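Local atomic coordinates of tRNA (Adenine(22)-N(1))-methyltransferase (Mycoplasma capricolum subsp. capricolum, PDB entry 6QE6), a protein that probably methylates N1 of adenine 22 in tRNA, using S-adenosylmethionine as methyl donor and releasing S-adenosylhomocysteine, the cofactor product it binds here. Residues L186-N197 and R233-I244. Residues are numbered along the deposited sequence; the frame is centred on the assembly and turned at random.
Sequences LEIEFGSKQFFN and RINKIRKYIDVI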
loop_
_atom_site.group_PDB
_atom_site.type_symbol
_atom_site.label_atom_id
_atom_site.label_comp_id
_atom_site.label_asym_id
_atom_site.label_seq_id
_atom_site.Cartn_x
_atom_site.Cartn_y
_atom_site.Cartn_z
ATOM N N LEU A 186 -12.831 -7.687 -12.974
ATOM C CA LEU A 186 -11.432 -7.757 -13.395
ATOM C C LEU A 186 -10.620 -6.620 -12.788
ATOM O O LEU A 186 -9.439 -6.803 -12.486
ATOM C CB LEU A 186 -11.308 -7.730 -14.922
ATOM C CG LEU A 186 -11.332 -9.054 -15.674
ATOM C CD1 LEU A 186 -10.844 -8.859 -17.111
ATOM C CD2 LEU A 186 -10.504 -10.105 -14.960
ATOM N N GLU A 187 -11.240 -5.447 -12.594
ATOM C CA GLU A 187 -10.539 -4.317 -11.990
ATOM C C GLU A 187 -10.255 -4.579 -10.525
ATOM O O GLU A 187 -9.189 -4.221 -10.019
ATOM C CB GLU A 187 -11.360 -3.047 -12.137
ATOM C CG GLU A 187 -11.265 -2.379 -13.466
ATOM C CD GLU A 187 -12.208 -1.206 -13.554
ATOM O OE1 GLU A 187 -13.432 -1.427 -13.415
ATOM O OE2 GLU A 187 -11.732 -0.060 -13.726
ATOM N N ILE A 188 -11.203 -5.190 -9.823
ATOM C CA ILE A 188 -10.958 -5.552 -8.436
ATOM C C ILE A 188 -9.749 -6.468 -8.347
ATOM O O ILE A 188 -8.905 -6.339 -7.447
ATOM C CB ILE A 188 -12.218 -6.195 -7.833
ATOM C CG1 ILE A 188 -13.339 -5.153 -7.761
ATOM C CG2 ILE A 188 -11.926 -6.758 -6.472
ATOM C CD1 ILE A 188 -14.541 -5.590 -6.939
ATOM N N GLU A 189 -9.611 -7.357 -9.328
ATOM C CA GLU A 189 -8.544 -8.340 -9.304
ATOM C C GLU A 189 -7.189 -7.703 -9.589
ATOM O O GLU A 189 -6.206 -7.981 -8.897
ATOM C CB GLU A 189 -8.853 -9.438 -10.322
ATOM C CG GLU A 189 -7.773 -10.471 -10.399
ATOM C CD GLU A 189 -8.186 -11.762 -9.761
ATOM O OE1 GLU A 189 -9.417 -11.943 -9.598
ATOM O OE2 GLU A 189 -7.292 -12.583 -9.433
ATOM N N PHE A 190 -7.118 -6.842 -10.607
ATOM C CA PHE A 190 -5.838 -6.425 -11.155
ATOM C C PHE A 190 -5.600 -4.927 -11.175
ATOM O O PHE A 190 -4.490 -4.514 -11.544
ATOM C CB PHE A 190 -5.678 -6.938 -12.586
ATOM C CG PHE A 190 -5.765 -8.412 -12.711
ATOM C CD1 PHE A 190 -4.795 -9.227 -12.144
ATOM C CD2 PHE A 190 -6.807 -8.998 -13.426
ATOM C CE1 PHE A 190 -4.863 -10.608 -12.278
ATOM C CE2 PHE A 190 -6.881 -10.385 -13.579
ATOM C CZ PHE A 190 -5.902 -11.190 -13.001
ATOM N N GLY A 191 -6.597 -4.105 -10.836
ATOM C CA GLY A 191 -6.413 -2.665 -10.799
ATOM C C GLY A 191 -7.347 -1.893 -11.712
ATOM O O GLY A 191 -7.544 -2.302 -12.858
ATOM N N SER A 192 -7.934 -0.791 -11.222
ATOM C CA SER A 192 -8.750 0.086 -12.067
ATOM C C SER A 192 -8.025 0.415 -13.366
ATOM O O SER A 192 -6.874 0.857 -13.343
ATOM C CB SER A 192 -9.094 1.390 -11.327
ATOM O OG SER A 192 -9.412 1.185 -9.949
ATOM N N LYS A 193 -8.706 0.180 -14.500
ATOM C CA LYS A 193 -8.133 0.444 -15.828
ATOM C C LYS A 193 -7.522 1.833 -15.922
ATOM O O LYS A 193 -6.440 2.016 -16.504
ATOM C CB LYS A 193 -9.205 0.320 -16.904
ATOM C CG LYS A 193 -10.010 -0.937 -16.873
ATOM C CD LYS A 193 -11.117 -0.837 -17.918
ATOM C CE LYS A 193 -12.460 -0.439 -17.316
ATOM N NZ LYS A 193 -13.561 -1.264 -17.909
ATOM N N GLN A 194 -8.240 2.820 -15.397
ATOM C CA GLN A 194 -7.845 4.211 -15.257
ATOM C C GLN A 194 -6.367 4.397 -14.912
ATOM O O GLN A 194 -5.694 5.251 -15.491
ATOM C CB GLN A 194 -8.744 4.833 -14.192
ATOM C CG GLN A 194 -8.170 5.993 -13.477
ATOM C CD GLN A 194 -9.154 6.589 -12.488
ATOM O OE1 GLN A 194 -9.914 5.865 -11.824
ATOM N NE2 GLN A 194 -9.168 7.922 -12.404
ATOM N N PHE A 195 -5.852 3.600 -13.975
ATOM C CA PHE A 195 -4.487 3.764 -13.500
ATOM C C PHE A 195 -3.476 2.914 -14.265
ATOM O O PHE A 195 -2.267 3.174 -14.163
ATOM C CB PHE A 195 -4.411 3.442 -11.999
ATOM C CG PHE A 195 -5.420 4.199 -11.157
ATOM C CD1 PHE A 195 -5.365 5.586 -11.047
ATOM C CD2 PHE A 195 -6.430 3.523 -10.477
ATOM C CE1 PHE A 195 -6.303 6.291 -10.277
ATOM C CE2 PHE A 195 -7.375 4.231 -9.697
ATOM C CZ PHE A 195 -7.305 5.612 -9.604
ATOM N N PHE A 196 -3.925 1.929 -15.052
ATOM C CA PHE A 196 -2.990 1.020 -15.695
ATOM C C PHE A 196 -3.104 0.921 -17.213
ATOM O O PHE A 196 -2.339 0.160 -17.807
ATOM C CB PHE A 196 -3.113 -0.380 -15.070
ATOM C CG PHE A 196 -2.754 -0.405 -13.611
ATOM C CD1 PHE A 196 -1.431 -0.254 -13.210
ATOM C CD2 PHE A 196 -3.739 -0.520 -12.637
ATOM C CE1 PHE A 196 -1.097 -0.236 -11.855
ATOM C CE2 PHE A 196 -3.410 -0.513 -11.281
ATOM C CZ PHE A 196 -2.080 -0.367 -10.893
ATOM N N ASN A 197 -3.996 1.680 -17.858
ATOM C CA ASN A 197 -4.052 1.715 -19.320
ATOM C C ASN A 197 -2.677 1.970 -19.923
ATOM O O ASN A 197 -1.991 2.931 -19.553
ATOM C CB ASN A 197 -5.012 2.808 -19.807
ATOM C CG ASN A 197 -6.460 2.423 -19.669
ATOM O OD1 ASN A 197 -6.849 1.301 -19.994
ATOM N ND2 ASN A 197 -7.280 3.361 -19.186
ATOM N N ARG A 233 -7.429 -18.396 -13.784
ATOM C CA ARG A 233 -6.562 -17.254 -13.516
ATOM C C ARG A 233 -5.935 -16.740 -14.811
ATOM O O ARG A 233 -6.033 -15.547 -15.123
ATOM C CB ARG A 233 -5.506 -17.646 -12.482
ATOM C CG ARG A 233 -5.125 -16.565 -11.469
ATOM C CD ARG A 233 -4.376 -15.454 -12.160
ATOM N NE ARG A 233 -3.391 -14.696 -11.357
ATOM C CZ ARG A 233 -3.682 -13.698 -10.517
ATOM N NH1 ARG A 233 -2.702 -13.064 -9.882
ATOM N NH2 ARG A 233 -4.948 -13.336 -10.299
ATOM N N ILE A 234 -5.350 -17.648 -15.613
ATOM C CA ILE A 234 -4.689 -17.251 -16.860
ATOM C C ILE A 234 -5.650 -16.493 -17.761
ATOM O O ILE A 234 -5.311 -15.438 -18.306
ATOM C CB ILE A 234 -4.117 -18.473 -17.601
ATOM C CG1 ILE A 234 -2.799 -18.925 -16.987
ATOM C CG2 ILE A 234 -3.905 -18.140 -19.082
ATOM C CD1 ILE A 234 -2.453 -20.340 -17.311
ATOM N N ASN A 235 -6.857 -17.037 -17.950
ATOM C CA ASN A 235 -7.838 -16.389 -18.819
ATOM C C ASN A 235 -8.284 -15.045 -18.268
ATOM O O ASN A 235 -8.540 -14.116 -19.044
ATOM C CB ASN A 235 -9.057 -17.285 -19.021
ATOM C CG ASN A 235 -8.733 -18.537 -19.806
ATOM O OD1 ASN A 235 -7.739 -18.591 -20.542
ATOM N ND2 ASN A 235 -9.574 -19.555 -19.658
ATOM N N LYS A 236 -8.391 -14.921 -16.942
ATOM C CA LYS A 236 -8.731 -13.625 -16.371
ATOM C C LYS A 236 -7.641 -12.610 -16.676
ATOM O O LYS A 236 -7.937 -11.488 -17.109
ATOM C CB LYS A 236 -8.986 -13.759 -14.869
ATOM C CG LYS A 236 -10.478 -13.865 -14.547
ATOM C CD LYS A 236 -10.796 -14.714 -13.312
ATOM C CE LYS A 236 -10.045 -14.258 -12.083
ATOM N NZ LYS A 236 -10.577 -14.891 -10.834
ATOM N N ILE A 237 -6.369 -13.013 -16.523
ATOM C CA ILE A 237 -5.248 -12.116 -16.798
ATOM C C ILE A 237 -5.264 -11.687 -18.257
ATOM O O ILE A 237 -5.087 -10.505 -18.584
ATOM C CB ILE A 237 -3.905 -12.788 -16.444
ATOM C CG1 ILE A 237 -3.824 -13.152 -14.961
ATOM C CG2 ILE A 237 -2.746 -11.890 -16.829
ATOM C CD1 ILE A 237 -2.519 -13.818 -14.581
ATOM N N ARG A 238 -5.443 -12.655 -19.156
ATOM C CA ARG A 238 -5.430 -12.357 -20.580
ATOM C C ARG A 238 -6.549 -11.392 -20.939
ATOM O O ARG A 238 -6.362 -10.489 -21.761
ATOM C CB ARG A 238 -5.554 -13.655 -21.380
ATOM C CG ARG A 238 -5.760 -13.428 -22.862
ATOM C CD ARG A 238 -4.580 -12.685 -23.430
ATOM N NE ARG A 238 -3.356 -13.455 -23.226
ATOM C CZ ARG A 238 -2.142 -12.915 -23.137
ATOM N NH1 ARG A 238 -1.986 -11.593 -23.219
ATOM N NH2 ARG A 238 -1.083 -13.698 -22.958
ATOM N N LYS A 239 -7.726 -11.569 -20.341
ATOM C CA LYS A 239 -8.793 -10.602 -20.557
ATOM C C LYS A 239 -8.365 -9.223 -20.078
ATOM O O LYS A 239 -8.461 -8.237 -20.822
ATOM C CB LYS A 239 -10.086 -11.062 -19.865
ATOM C CG LYS A 239 -10.750 -12.234 -20.576
ATOM C CD LYS A 239 -12.118 -12.598 -20.008
ATOM C CE LYS A 239 -12.378 -14.112 -20.100
ATOM N NZ LYS A 239 -13.488 -14.585 -19.212
ATOM N N TYR A 240 -7.853 -9.141 -18.844
ATOM C CA TYR A 240 -7.479 -7.837 -18.305
ATOM C C TYR A 240 -6.363 -7.207 -19.127
ATOM O O TYR A 240 -6.409 -6.008 -19.429
ATOM C CB TYR A 240 -7.073 -7.948 -16.834
ATOM C CG TYR A 240 -6.680 -6.617 -16.227
ATOM C CD1 TYR A 240 -7.635 -5.773 -15.670
ATOM C CD2 TYR A 240 -5.345 -6.192 -16.226
ATOM C CE1 TYR A 240 -7.277 -4.540 -15.102
ATOM C CE2 TYR A 240 -4.967 -4.957 -15.667
ATOM C CZ TYR A 240 -5.942 -4.139 -15.106
ATOM O OH TYR A 240 -5.581 -2.931 -14.562
ATOM N N ILE A 241 -5.354 -7.997 -19.510
ATOM C CA ILE A 241 -4.324 -7.476 -20.402
ATOM C C ILE A 241 -4.966 -6.859 -21.636
ATOM O O ILE A 241 -4.624 -5.743 -22.045
ATOM C CB ILE A 241 -3.318 -8.576 -20.787
ATOM C CG1 ILE A 241 -2.485 -9.002 -19.577
ATOM C CG2 ILE A 241 -2.373 -8.062 -21.872
ATOM C CD1 ILE A 241 -1.409 -10.021 -19.903
ATOM N N ASP A 242 -5.939 -7.560 -22.229
ATOM C CA ASP A 242 -6.529 -7.074 -23.476
ATOM C C ASP A 242 -7.228 -5.734 -23.287
ATOM O O ASP A 242 -7.236 -4.898 -24.202
ATOM C CB ASP A 242 -7.502 -8.108 -24.042
ATOM C CG ASP A 242 -6.790 -9.315 -24.662
ATOM O OD1 ASP A 242 -7.493 -10.307 -24.958
ATOM O OD2 ASP A 242 -5.539 -9.291 -24.848
ATOM N N VAL A 243 -7.777 -5.492 -22.100
ATOM C CA VAL A 243 -8.496 -4.248 -21.858
ATOM C C VAL A 243 -7.537 -3.061 -21.706
ATOM O O VAL A 243 -7.817 -1.959 -22.190
ATOM C CB VAL A 243 -9.391 -4.417 -20.624
ATOM C CG1 VAL A 243 -9.974 -3.100 -20.246
ATOM C CG2 VAL A 243 -10.466 -5.445 -20.913
ATOM N N ILE A 244 -6.399 -3.249 -21.026
ATOM C CA ILE A 244 -5.501 -2.119 -20.770
ATOM C C ILE A 244 -4.418 -1.972 -21.824
ATOM O O ILE A 244 -3.680 -0.974 -21.790
ATOM C CB ILE A 244 -4.845 -2.194 -19.368
ATOM C CG1 ILE A 244 -4.038 -3.476 -19.183
ATOM C CG2 ILE A 244 -5.894 -2.082 -18.251
ATOM C CD1 ILE A 244 -3.021 -3.364 -18.075
HETATM O O HOH W 1 -5.612 1.157 -22.616
#
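Phe-190 reaches from the end of helix 186-190 against helix 233-244, as a knob into a hole formed by Arg-233, Lys-236, Ile-237 and Tyr-240. This joins the long C-terminal helical hairpin (helices 200-217 and 225-244) to the Rossmann-like methyltransferase domain; the short segments cross nearly perpendicularly, well away from the cofactor pocket. A broad, flat apolar ring suits the knob, since it can touch aliphatic CH groups and a neighbouring ring at once: its CZ meets Ile-237 CG1 at 3.5 Å, while Phe-190 CB sits squarely over the Tyr-240 ring, 3.5 Å from the centroid, a CH-pi contact. The two side chains run past each other in opposite directions, their ring planes 46° apart. Leu-186 straddles the helix backbone beside them, CD1 against Lys-239 CB and Tyr-240 N, CD2 against Lys-236 O.

Glu-189 ties down the other end with a salt-bridge network. Its OE2 takes Arg-233 NH2 at 2.6 Å, at the guanidinium edge, whereas OE1 makes a longer, weak bond to Lys-236 NZ and also pairs with Lys-143. Phe-190 CE1 lies over one face of the same guanidinium, whose plane is tilted well away from that of the ring, so one arginine meets the carboxylate by its edge and the phenyl by its face. Further along, Lys-193 CD packs on Val-243 CG1, its ammonium turning to Glu-184.

Tyr-240 has CG anti to its own N (chi1 -180°), which extends the phenol across to the turn after helix 186-190. There Gly-191 leaves the helix at positive phi, where a CB would be jammed against the preceding carbonyl O and Phe-196 CE2; Tyr-240 OH donates to Gly-191 O at 2.7 Å, approaching from 40° above the carbonyl plane.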